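Lectin (Cicer arietinum, PDB 3V6N) shows hemagglutination activity as a plant albumin with a four-bladed hemopexin-type beta-propeller, and binds calcium and sodium ions. Local coordinates at residues Tyr26-Tyr31 / Lys39-Pro44; Leu20-Lys25 / Gly222-Glu227; Phe108-Gly113 / Ala141-Leu146; Phe76-Asn81 / Lys102-Met107. One frame throughout, in Å; residues are numbered along the deposited sequence.

Each sheet of the propeller is a blade, and the contacts sample three of the four. Contacts 1 and 2 share the first blade, with centres about 11 Å apart, and meet at the backbone hydrogen bond between Leu20 and Val27 of strands 17-22 and 25-30. Contact 4 lies in the second blade and contact 3 runs from the end of that blade to the third; their centres are also about 11 Å apart, and Phe108 touches both Phe76 and Phe78. Contacts 1 and 3 sit on opposite sides of the chain's centre, their centres about 31 Å apart. Along the chain, contacts 1, 4 and 3 follow in series. Contact 2 spans them all, probably helping to close the ring, as in other propellers.

Contact 1: Tyr26-Tyr31 / Lys39-Pro44; sequences YVLLDY and KVLYGP
Val27 and Val40 meet methyl to methyl, their side chains crossing at about a right angle with CG1 of each 3.8 Å from the other. Val27 is a two-pronged bump set into the groove flanked by Val40 and Pro44: CG1, anti to the backbone N (chi1 162°), goes to Val40, while CG2 lies 3.8 Å from Pro44 CB, the two side chains side by side and pointing the same way. Leu29, on the face it shares with Val40, sets CD1 3.7 Å from Lys39 O. The face of Leu28 and Tyr42 is filled differently. Here CB of Leu28 is 3.9 Å from CB of Tyr42, and the branch of Leu28 leans on CB of Leu41. Tyr26 brings its phenol end, OH, to 3.2 Å from CE2 of Tyr42. These residues belong to the third and fourth strands of the first propeller blade, and the pairing is broken by a classic beta bulge: Leu41 and Tyr42 both stand opposite Leu28. Leu28 O takes Leu41 N at 2.8 Å and, weakly, Tyr42 N, whereas Leu28 N makes a nearly straight bond (169°) to Tyr42 O, 2.9 Å away. Past the bulge, Asp30 and Lys39 exchange two backbone hydrogen bonds; their charged ends stay apart, and Asp30 OD1 bonds to Ala32 N. At the other end the backbone angles of Gly43 and its crowding against Tyr26 O suit glycine. The chain turns corners at Tyr42 and Pro44, the latter preceded by a cis peptide, and Pro44 CA makes a CH...O contact of 3.3 Å with Tyr26 O.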
# COMPACT_ATOMS: atom_id res chain seq x y z
N TYR A 26 -18.74 0.32 1.86
CA TYR A 26 -19.30 -0.92 2.35
C TYR A 26 -20.71 -0.77 2.92
O TYR A 26 -21.16 0.34 3.24
CB TYR A 26 -18.39 -1.54 3.41
CG TYR A 26 -18.45 -0.90 4.78
CD1 TYR A 26 -17.85 0.34 5.03
CD2 TYR A 26 -19.08 -1.54 5.83
CE1 TYR A 26 -17.88 0.92 6.28
CE2 TYR A 26 -19.13 -0.96 7.10
CZ TYR A 26 -18.53 0.27 7.31
OH TYR A 26 -18.56 0.83 8.57
N VAL A 27 -21.37 -1.92 3.04
CA VAL A 27 -22.64 -2.10 3.71
C VAL A 27 -22.55 -3.27 4.71
O VAL A 27 -21.89 -4.29 4.46
CB VAL A 27 -23.76 -2.37 2.67
CG1 VAL A 27 -25.00 -2.97 3.29
CG2 VAL A 27 -24.12 -1.08 1.94
N LEU A 28 -23.20 -3.10 5.85
CA LEU A 28 -23.42 -4.19 6.78
C LEU A 28 -24.84 -4.66 6.58
O LEU A 28 -25.79 -3.89 6.74
CB LEU A 28 -23.25 -3.72 8.23
CG LEU A 28 -23.68 -4.71 9.34
CD1 LEU A 28 -23.03 -6.08 9.17
CD2 LEU A 28 -23.38 -4.12 10.72
N LEU A 29 -24.98 -5.94 6.23
CA LEU A 29 -26.28 -6.50 5.88
C LEU A 29 -26.73 -7.58 6.87
O LEU A 29 -25.91 -8.42 7.28
CB LEU A 29 -26.24 -7.08 4.45
CG LEU A 29 -27.54 -7.60 3.82
CD1 LEU A 29 -28.46 -6.47 3.38
CD2 LEU A 29 -27.21 -8.49 2.64
N ASP A 30 -28.01 -7.53 7.27
CA ASP A 30 -28.71 -8.69 7.83
C ASP A 30 -29.23 -9.44 6.62
O ASP A 30 -30.16 -9.00 5.97
CB ASP A 30 -29.90 -8.26 8.69
CG ASP A 30 -30.65 -9.45 9.32
OD1 ASP A 30 -30.69 -10.57 8.75
OD2 ASP A 30 -31.20 -9.25 10.41
N TYR A 31 -28.60 -10.55 6.28
CA TYR A 31 -28.87 -11.17 4.98
C TYR A 31 -29.99 -12.21 5.00
O TYR A 31 -30.30 -12.78 3.95
CB TYR A 31 -27.58 -11.71 4.35
CG TYR A 31 -26.92 -12.85 5.09
CD1 TYR A 31 -25.99 -12.60 6.11
CD2 TYR A 31 -27.20 -14.17 4.76
CE1 TYR A 31 -25.38 -13.63 6.78
CE2 TYR A 31 -26.60 -15.21 5.42
CZ TYR A 31 -25.69 -14.94 6.42
OH TYR A 31 -25.08 -15.99 7.07
N LYS A 39 -32.19 -6.70 5.71
CA LYS A 39 -32.12 -5.26 5.95
C LYS A 39 -30.69 -4.75 6.07
O LYS A 39 -29.82 -5.42 6.63
CB LYS A 39 -32.94 -4.84 7.17
CG LYS A 39 -32.72 -5.67 8.43
CD LYS A 39 -33.32 -4.95 9.64
CE LYS A 39 -33.22 -5.82 10.90
NZ LYS A 39 -32.93 -5.04 12.14
N VAL A 40 -30.48 -3.55 5.54
CA VAL A 40 -29.20 -2.87 5.61
C VAL A 40 -29.09 -2.27 7.00
O VAL A 40 -29.89 -1.41 7.37
CB VAL A 40 -29.11 -1.75 4.55
CG1 VAL A 40 -27.85 -0.90 4.77
CG2 VAL A 40 -29.13 -2.36 3.15
N LEU A 41 -28.13 -2.76 7.78
CA LEU A 41 -27.98 -2.31 9.16
C LEU A 41 -27.05 -1.12 9.30
O LEU A 41 -27.05 -0.43 10.33
CB LEU A 41 -27.47 -3.45 10.04
CG LEU A 41 -28.34 -4.69 10.18
CD1 LEU A 41 -27.54 -5.72 10.97
CD2 LEU A 41 -29.67 -4.37 10.88
N TYR A 42 -26.22 -0.89 8.29
CA TYR A 42 -25.26 0.22 8.33
C TYR A 42 -24.72 0.47 6.94
O TYR A 42 -24.41 -0.46 6.20
CB TYR A 42 -24.10 -0.10 9.29
CG TYR A 42 -23.24 1.10 9.62
CD1 TYR A 42 -23.62 2.00 10.62
CD2 TYR A 42 -22.05 1.33 8.94
CE1 TYR A 42 -22.84 3.10 10.92
CE2 TYR A 42 -21.26 2.43 9.24
CZ TYR A 42 -21.66 3.31 10.24
OH TYR A 42 -20.87 4.40 10.56
N GLY A 43 -24.62 1.75 6.59
CA GLY A 43 -24.13 2.13 5.26
C GLY A 43 -25.25 2.38 4.28
O GLY A 43 -26.41 2.40 4.66
N PRO A 44 -24.92 2.56 3.00
CA PRO A 44 -23.54 2.50 2.52
C PRO A 44 -22.65 3.62 3.07
O PRO A 44 -23.07 4.77 3.20
CB PRO A 44 -23.67 2.54 0.99
CG PRO A 44 -25.03 3.10 0.73
CD PRO A 44 -25.89 2.81 1.93

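Contact 2: Leu20-Lys25 / Gly222-Glu227; sequences LFINDK and GIIPLE
Ile223 and Ile22 touch lightly at the start of the contact, CG2 of Ile223 lying 4.3 Å from CD1 of Ile22. Ile223 also leans on Val27 and Pro44, so it reaches across the outer strands of the first blade. Ile224 comes closer: its CG2 is 3.6 Å from the same Ile22 CD1, the two side chains crossing at about a right angle. With chi1 at 70°, CG1 of Ile224 stands between the backbone N and the carbonyl carbon, and CG2 is left anti to the carbonyl carbon, turned to Ile22. A cis peptide then leads into Pro225, which faces away and rests on Tyr5 near the chain start. Leu226 turns back in and does most of the touching. Its CD1 fits against Ile22 CG2 at 3.7 Å and is 4.1 Å from CD of Lys25, whose extended chain runs past it at about a right angle on the way to a cation-pi contact with Phe46. CB of Leu226 is 3.8 Å from ND2 of Asn23. Ile22, Asn23 and Lys25 are gathered by the type II' turn from Ile22 to Lys25, the tip of the hairpin joining strands 17-22 and 25-30. Between the two segments the contact is thus apolar apart from Asn23 ND2 beside Leu226, with no hydrogen bond; the backbone bond of Leu226 is made instead to Gly4, just ahead of strand 6-11.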
# COMPACT_ATOMS: atom_id res chain seq x y z
N LEU A 20 -20.29 -6.29 3.09
CA LEU A 20 -20.18 -6.31 1.66
C LEU A 20 -19.48 -5.03 1.24
O LEU A 20 -19.87 -3.95 1.66
CB LEU A 20 -21.59 -6.36 1.04
CG LEU A 20 -22.43 -7.57 1.44
CD1 LEU A 20 -23.88 -7.34 1.07
CD2 LEU A 20 -21.87 -8.78 0.74
N PHE A 21 -18.45 -5.18 0.41
CA PHE A 21 -17.62 -4.06 -0.01
C PHE A 21 -17.84 -3.78 -1.48
O PHE A 21 -17.84 -4.70 -2.30
CB PHE A 21 -16.15 -4.34 0.32
CG PHE A 21 -15.91 -4.55 1.78
CD1 PHE A 21 -15.65 -3.46 2.61
CD2 PHE A 21 -16.07 -5.81 2.35
CE1 PHE A 21 -15.50 -3.63 3.98
CE2 PHE A 21 -15.92 -5.98 3.72
CZ PHE A 21 -15.62 -4.89 4.53
N ILE A 22 -18.07 -2.52 -1.79
CA ILE A 22 -18.36 -2.09 -3.14
C ILE A 22 -17.54 -0.83 -3.36
O ILE A 22 -17.66 0.12 -2.59
CB ILE A 22 -19.86 -1.76 -3.31
CG1 ILE A 22 -20.73 -2.97 -2.92
CG2 ILE A 22 -20.15 -1.29 -4.74
CD1 ILE A 22 -22.00 -2.58 -2.21
N ASN A 23 -16.71 -0.85 -4.41
CA ASN A 23 -15.74 0.21 -4.68
C ASN A 23 -14.94 0.53 -3.40
O ASN A 23 -14.31 -0.35 -2.83
CB ASN A 23 -16.45 1.46 -5.25
CG ASN A 23 -17.22 1.17 -6.54
OD1 ASN A 23 -16.85 0.29 -7.32
ND2 ASN A 23 -18.27 1.92 -6.78
N ASP A 24 -15.00 1.78 -2.94
CA ASP A 24 -14.34 2.19 -1.72
C ASP A 24 -15.33 2.32 -0.54
O ASP A 24 -15.05 2.98 0.46
CB ASP A 24 -13.54 3.49 -1.94
CG ASP A 24 -14.41 4.65 -2.43
OD1 ASP A 24 -15.55 4.44 -2.89
OD2 ASP A 24 -13.95 5.80 -2.35
N LYS A 25 -16.47 1.66 -0.68
CA LYS A 25 -17.53 1.73 0.31
C LYS A 25 -17.88 0.34 0.84
O LYS A 25 -17.40 -0.70 0.33
CB LYS A 25 -18.79 2.38 -0.30
CG LYS A 25 -18.63 3.87 -0.63
CD LYS A 25 -19.99 4.47 -1.00
CE LYS A 25 -19.94 5.98 -1.25
NZ LYS A 25 -21.28 6.58 -1.01
N GLY A 222 -30.96 0.10 -5.24
CA GLY A 222 -30.45 1.47 -5.26
C GLY A 222 -29.08 1.63 -4.63
O GLY A 222 -28.51 2.73 -4.63
N ILE A 223 -28.54 0.54 -4.10
CA ILE A 223 -27.18 0.52 -3.57
C ILE A 223 -26.24 -0.13 -4.59
O ILE A 223 -25.17 0.41 -4.88
CB ILE A 223 -27.12 -0.20 -2.19
CG1 ILE A 223 -27.97 0.56 -1.16
CG2 ILE A 223 -25.68 -0.34 -1.72
CD1 ILE A 223 -28.03 -0.07 0.21
N ILE A 224 -26.64 -1.28 -5.11
CA ILE A 224 -25.93 -1.89 -6.23
C ILE A 224 -26.85 -1.93 -7.45
O ILE A 224 -28.07 -2.09 -7.30
CB ILE A 224 -25.37 -3.30 -5.93
CG1 ILE A 224 -26.49 -4.35 -5.79
CG2 ILE A 224 -24.46 -3.28 -4.71
CD1 ILE A 224 -26.06 -5.75 -6.18
N PRO A 225 -26.28 -1.76 -8.67
CA PRO A 225 -24.89 -1.35 -8.91
C PRO A 225 -24.62 0.06 -8.40
O PRO A 225 -25.56 0.87 -8.31
CB PRO A 225 -24.74 -1.42 -10.44
CG PRO A 225 -26.14 -1.46 -10.98
CD PRO A 225 -27.00 -2.06 -9.92
N LEU A 226 -23.37 0.35 -8.05
CA LEU A 226 -22.97 1.70 -7.62
C LEU A 226 -22.28 2.40 -8.80
O LEU A 226 -21.14 2.06 -9.15
CB LEU A 226 -22.05 1.63 -6.38
CG LEU A 226 -22.33 2.55 -5.17
CD1 LEU A 226 -21.61 2.05 -3.92
CD2 LEU A 226 -21.97 4.01 -5.41
N GLU A 227 -22.98 3.35 -9.42
CA GLU A 227 -22.39 4.15 -10.51
C GLU A 227 -21.78 5.45 -9.98
O GLU A 227 -22.26 6.03 -9.01
CB GLU A 227 -23.43 4.46 -11.60
CG GLU A 227 -22.86 4.62 -13.01
CD GLU A 227 -22.48 6.06 -13.37
OE1 GLU A 227 -23.03 6.58 -14.36
OE2 GLU A 227 -21.62 6.67 -12.69

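Contact 3: Phe108-Gly113 / Ala141-Leu146; sequences FPFFKG and ARIDYL
Phe108, Phe110 and Phe111, in the turn that follows the helix closing the second blade, pack against Ala141 and Ile143 on the third strand of the next blade. Ile143 receives two of the rings on different branches. Its CG2 is 3.6 Å from CE2 of Phe110 and its CD1 is 4.0 Å from CE1 of Phe108, each aromatic side chain crossing it at about a right angle. CG1 of Ile143 stands between the backbone N and the carbonyl carbon (chi1 71°), which turns CG2 anti to the carbonyl carbon and towards Phe110. Strand 139-144 lies in a predicted hemopexin repeat, and where the segment after helix 104-107 meets it, one blade is joined to the next through a buried apolar layer. Ile143 also touches Val132 and Leu134 of the neighbouring strand. Phe111 meets Ala141 with the edge of its ring: the Ala141 CB lies in the ring plane, 3.9 Å from Phe111 CE1. Over the centre of one face of Phe111 sits CE2 of Phe110, 3.7 Å above the plane, and the ring of Phe111 also stacks with Phe116. Phe110 and Phe111 lie on the 3-10 segment 109-111, where Phe111 N bonds to Phe108 O.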
# COMPACT_ATOMS: atom_id res chain seq x y z
N PHE A 108 1.81 -14.99 3.00
CA PHE A 108 1.56 -16.36 2.51
C PHE A 108 2.61 -16.73 1.47
O PHE A 108 2.35 -16.62 0.27
CB PHE A 108 0.18 -16.48 1.85
CG PHE A 108 -0.96 -15.97 2.69
CD1 PHE A 108 -1.41 -16.70 3.79
CD2 PHE A 108 -1.59 -14.78 2.37
CE1 PHE A 108 -2.46 -16.23 4.57
CE2 PHE A 108 -2.65 -14.30 3.15
CZ PHE A 108 -3.08 -15.03 4.25
N PRO A 109 3.80 -17.19 1.92
CA PRO A 109 4.92 -17.44 1.00
C PRO A 109 4.69 -18.52 -0.05
O PRO A 109 5.34 -18.52 -1.09
CB PRO A 109 6.07 -17.84 1.93
CG PRO A 109 5.72 -17.21 3.25
CD PRO A 109 4.22 -17.33 3.33
N PHE A 110 3.77 -19.44 0.22
CA PHE A 110 3.46 -20.53 -0.73
C PHE A 110 2.85 -19.99 -2.03
O PHE A 110 2.79 -20.69 -3.04
CB PHE A 110 2.57 -21.60 -0.09
CG PHE A 110 1.44 -21.04 0.75
CD1 PHE A 110 1.57 -20.96 2.14
CD2 PHE A 110 0.26 -20.61 0.16
CE1 PHE A 110 0.54 -20.45 2.92
CE2 PHE A 110 -0.77 -20.11 0.94
CZ PHE A 110 -0.64 -20.03 2.32
N PHE A 111 2.42 -18.72 -2.01
CA PHE A 111 1.86 -18.10 -3.22
C PHE A 111 2.90 -17.51 -4.18
O PHE A 111 2.58 -17.20 -5.34
CB PHE A 111 0.79 -17.05 -2.87
CG PHE A 111 -0.54 -17.65 -2.48
CD1 PHE A 111 -0.99 -18.83 -3.09
CD2 PHE A 111 -1.35 -17.03 -1.53
CE1 PHE A 111 -2.22 -19.38 -2.74
CE2 PHE A 111 -2.58 -17.59 -1.19
CZ PHE A 111 -3.01 -18.76 -1.79
N LYS A 112 4.14 -17.38 -3.72
CA LYS A 112 5.20 -16.85 -4.58
C LYS A 112 5.29 -17.67 -5.87
O LYS A 112 5.23 -18.89 -5.82
CB LYS A 112 6.53 -16.83 -3.84
CG LYS A 112 7.61 -15.97 -4.51
CD LYS A 112 9.01 -16.53 -4.25
CE LYS A 112 9.25 -16.74 -2.76
NZ LYS A 112 9.15 -15.45 -2.02
N GLY A 113 5.40 -17.00 -7.01
CA GLY A 113 5.51 -17.69 -8.31
C GLY A 113 4.19 -18.15 -8.91
O GLY A 113 4.18 -18.78 -9.99
N ALA A 141 -7.45 -22.16 -4.31
CA ALA A 141 -6.48 -22.67 -3.37
C ALA A 141 -7.16 -22.93 -2.05
O ALA A 141 -8.19 -22.31 -1.71
CB ALA A 141 -5.33 -21.69 -3.21
N ARG A 142 -6.60 -23.86 -1.30
CA ARG A 142 -7.18 -24.24 -0.05
C ARG A 142 -6.06 -24.17 0.98
O ARG A 142 -5.07 -24.87 0.85
CB ARG A 142 -7.76 -25.64 -0.17
CG ARG A 142 -8.42 -26.19 1.07
CD ARG A 142 -8.95 -27.59 0.78
NE ARG A 142 -9.36 -28.26 2.00
CZ ARG A 142 -9.60 -29.56 2.11
NH1 ARG A 142 -9.46 -30.36 1.06
NH2 ARG A 142 -9.97 -30.07 3.28
N ILE A 143 -6.21 -23.28 1.96
CA ILE A 143 -5.16 -23.02 2.95
C ILE A 143 -5.66 -23.19 4.37
O ILE A 143 -6.87 -23.21 4.62
CB ILE A 143 -4.56 -21.59 2.83
CG1 ILE A 143 -5.57 -20.52 3.31
CG2 ILE A 143 -4.10 -21.33 1.40
CD1 ILE A 143 -4.95 -19.19 3.72
N ASP A 144 -4.73 -23.33 5.30
CA ASP A 144 -5.02 -23.30 6.73
C ASP A 144 -4.40 -21.99 7.20
O ASP A 144 -3.17 -21.83 7.13
CB ASP A 144 -4.39 -24.51 7.43
CG ASP A 144 -4.62 -24.53 8.94
OD1 ASP A 144 -4.53 -23.49 9.62
OD2 ASP A 144 -4.89 -25.61 9.47
N TYR A 145 -5.23 -21.05 7.65
CA TYR A 145 -4.69 -19.74 8.06
C TYR A 145 -3.93 -19.80 9.41
O TYR A 145 -3.06 -18.97 9.66
CB TYR A 145 -5.79 -18.64 8.05
CG TYR A 145 -6.71 -18.69 9.25
CD1 TYR A 145 -7.99 -19.26 9.15
CD2 TYR A 145 -6.30 -18.20 10.49
CE1 TYR A 145 -8.82 -19.33 10.26
CE2 TYR A 145 -7.12 -18.27 11.60
CZ TYR A 145 -8.37 -18.83 11.48
OH TYR A 145 -9.18 -18.88 12.60
N LEU A 146 -4.23 -20.77 10.28
CA LEU A 146 -3.55 -20.86 11.58
C LEU A 146 -2.10 -21.35 11.43
O LEU A 146 -1.18 -20.77 12.00
CB LEU A 146 -4.32 -21.77 12.55
CG LEU A 146 -4.11 -21.63 14.07
CD1 LEU A 146 -4.75 -20.35 14.61
CD2 LEU A 146 -4.69 -22.83 14.84

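Contact 4: Phe76-Asn81 / Lys102-Met107; sequences FIFYEN and KKIADM
Met107 curls round a single ring atom of Phe76: its CG, SD and CE all lie within about 4.1 Å of Phe76 CE1. A chi2 of 86° sets SD beside the ring edge and chi3 turns CE back to the same atom. Met107 SD is 5.5 Å from the centroid of the Phe76 ring, a Met-aromatic contact. Phe78, two residues on, offers an edge too, CD1 lying 4.0 Å from CD1 of Ile104, with the two side chains crossing at about a right angle. Strand 74-79 is the second of its blade, and helix 104-107 follows directly on the blade's outermost strand, so its side chains fold back over the sheet. The first residue of the helix, Ile104, gives its N-H to Asn81 O, a bond 2.8 Å long and 158° at the hydrogen, with the donor tilted 23° from the carbonyl plane. Lys103 CA makes a CH...O contact with Asn81 O at 3.3 Å, and CG1 of Ile104 lies 3.4 Å from Asn81 O. Ile104 CD1 sits 3.5 Å from Glu80 O. Glu80 N bonds to OD2 of Asp65, whose side chain Phe78 also touches, so the turn is tied to a residue of the calcium site. The carboxylate of Glu80 looks to the partner protein of the dimer, where OE2 forms an intersubunit salt bridge with Lys103 of the second subunit.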
# COMPACT_ATOMS: atom_id res chain seq x y z
N PHE A 76 -9.16 -11.27 7.43
CA PHE A 76 -8.13 -10.85 6.49
C PHE A 76 -8.81 -10.01 5.43
O PHE A 76 -9.89 -10.37 4.94
CB PHE A 76 -7.40 -12.05 5.83
CG PHE A 76 -6.23 -12.58 6.64
CD1 PHE A 76 -4.99 -11.95 6.61
CD2 PHE A 76 -6.38 -13.72 7.44
CE1 PHE A 76 -3.93 -12.43 7.36
CE2 PHE A 76 -5.33 -14.20 8.20
CZ PHE A 76 -4.10 -13.56 8.17
N ILE A 77 -8.21 -8.88 5.11
CA ILE A 77 -8.73 -8.02 4.04
C ILE A 77 -7.60 -7.86 3.03
O ILE A 77 -6.42 -7.98 3.38
CB ILE A 77 -9.27 -6.67 4.59
CG1 ILE A 77 -8.14 -5.90 5.30
CG2 ILE A 77 -10.48 -6.90 5.51
CD1 ILE A 77 -8.46 -4.45 5.58
N PHE A 78 -7.93 -7.62 1.77
CA PHE A 78 -6.92 -7.47 0.72
C PHE A 78 -7.19 -6.25 -0.13
O PHE A 78 -8.33 -5.83 -0.26
CB PHE A 78 -6.90 -8.69 -0.21
CG PHE A 78 -6.55 -9.98 0.47
CD1 PHE A 78 -5.31 -10.56 0.27
CD2 PHE A 78 -7.46 -10.62 1.31
CE1 PHE A 78 -4.99 -11.76 0.89
CE2 PHE A 78 -7.15 -11.82 1.93
CZ PHE A 78 -5.91 -12.39 1.71
N TYR A 79 -6.13 -5.69 -0.71
CA TYR A 79 -6.24 -4.77 -1.83
C TYR A 79 -5.04 -4.98 -2.76
O TYR A 79 -3.87 -4.83 -2.35
CB TYR A 79 -6.31 -3.30 -1.38
CG TYR A 79 -6.30 -2.38 -2.60
CD1 TYR A 79 -7.42 -2.29 -3.42
CD2 TYR A 79 -5.16 -1.65 -2.94
CE1 TYR A 79 -7.42 -1.48 -4.54
CE2 TYR A 79 -5.15 -0.83 -4.07
CZ TYR A 79 -6.29 -0.75 -4.85
OH TYR A 79 -6.31 0.05 -5.98
N GLU A 80 -5.34 -5.36 -4.01
CA GLU A 80 -4.31 -5.78 -4.96
C GLU A 80 -3.31 -6.73 -4.28
O GLU A 80 -3.72 -7.74 -3.69
CB GLU A 80 -3.61 -4.55 -5.57
CG GLU A 80 -4.49 -3.76 -6.53
CD GLU A 80 -3.82 -2.51 -7.10
OE1 GLU A 80 -2.64 -2.25 -6.79
OE2 GLU A 80 -4.48 -1.77 -7.86
N ASN A 81 -2.02 -6.42 -4.32
CA ASN A 81 -1.03 -7.33 -3.74
C ASN A 81 -0.77 -7.22 -2.22
O ASN A 81 0.12 -7.87 -1.70
CB ASN A 81 0.25 -7.39 -4.59
CG ASN A 81 1.26 -6.31 -4.27
OD1 ASN A 81 2.25 -6.13 -4.99
ND2 ASN A 81 1.06 -5.64 -3.16
N LYS A 102 0.89 -6.09 4.71
CA LYS A 102 2.02 -6.84 4.17
C LYS A 102 1.69 -7.22 2.73
O LYS A 102 0.53 -7.38 2.37
CB LYS A 102 2.23 -8.12 4.98
CG LYS A 102 3.24 -8.01 6.10
CD LYS A 102 2.90 -8.97 7.24
CE LYS A 102 4.13 -9.54 7.93
NZ LYS A 102 5.01 -8.47 8.46
N LYS A 103 2.72 -7.38 1.90
CA LYS A 103 2.54 -8.02 0.59
C LYS A 103 2.01 -9.44 0.79
O LYS A 103 2.35 -10.11 1.78
CB LYS A 103 3.85 -8.04 -0.18
CG LYS A 103 4.28 -6.66 -0.67
CD LYS A 103 5.74 -6.65 -1.08
CE LYS A 103 6.19 -5.23 -1.44
NZ LYS A 103 7.28 -5.25 -2.44
N ILE A 104 1.18 -9.90 -0.14
CA ILE A 104 0.65 -11.28 -0.09
C ILE A 104 1.74 -12.35 0.07
O ILE A 104 1.60 -13.28 0.87
CB ILE A 104 -0.26 -11.58 -1.30
CG1 ILE A 104 -1.56 -10.77 -1.18
CG2 ILE A 104 -0.54 -13.09 -1.41
CD1 ILE A 104 -2.40 -10.70 -2.43
N ALA A 105 2.84 -12.19 -0.66
CA ALA A 105 3.97 -13.11 -0.63
C ALA A 105 4.65 -13.20 0.73
O ALA A 105 5.21 -14.24 1.07
CB ALA A 105 5.00 -12.74 -1.70
N ASP A 106 4.60 -12.11 1.50
CA ASP A 106 5.19 -12.08 2.84
C ASP A 106 4.26 -12.68 3.88
O ASP A 106 4.72 -13.20 4.89
CB ASP A 106 5.55 -10.65 3.26
CG ASP A 106 6.76 -10.10 2.50
OD1 ASP A 106 7.53 -10.89 1.91
OD2 ASP A 106 6.94 -8.88 2.49
N MET A 107 2.96 -12.58 3.66
CA MET A 107 1.99 -13.15 4.59
C MET A 107 1.77 -14.64 4.29
O MET A 107 1.56 -15.42 5.21
CB MET A 107 0.68 -12.38 4.51
CG MET A 107 -0.26 -12.60 5.68
SD MET A 107 0.09 -11.51 7.06
CE MET A 107 -0.75 -10.01 6.55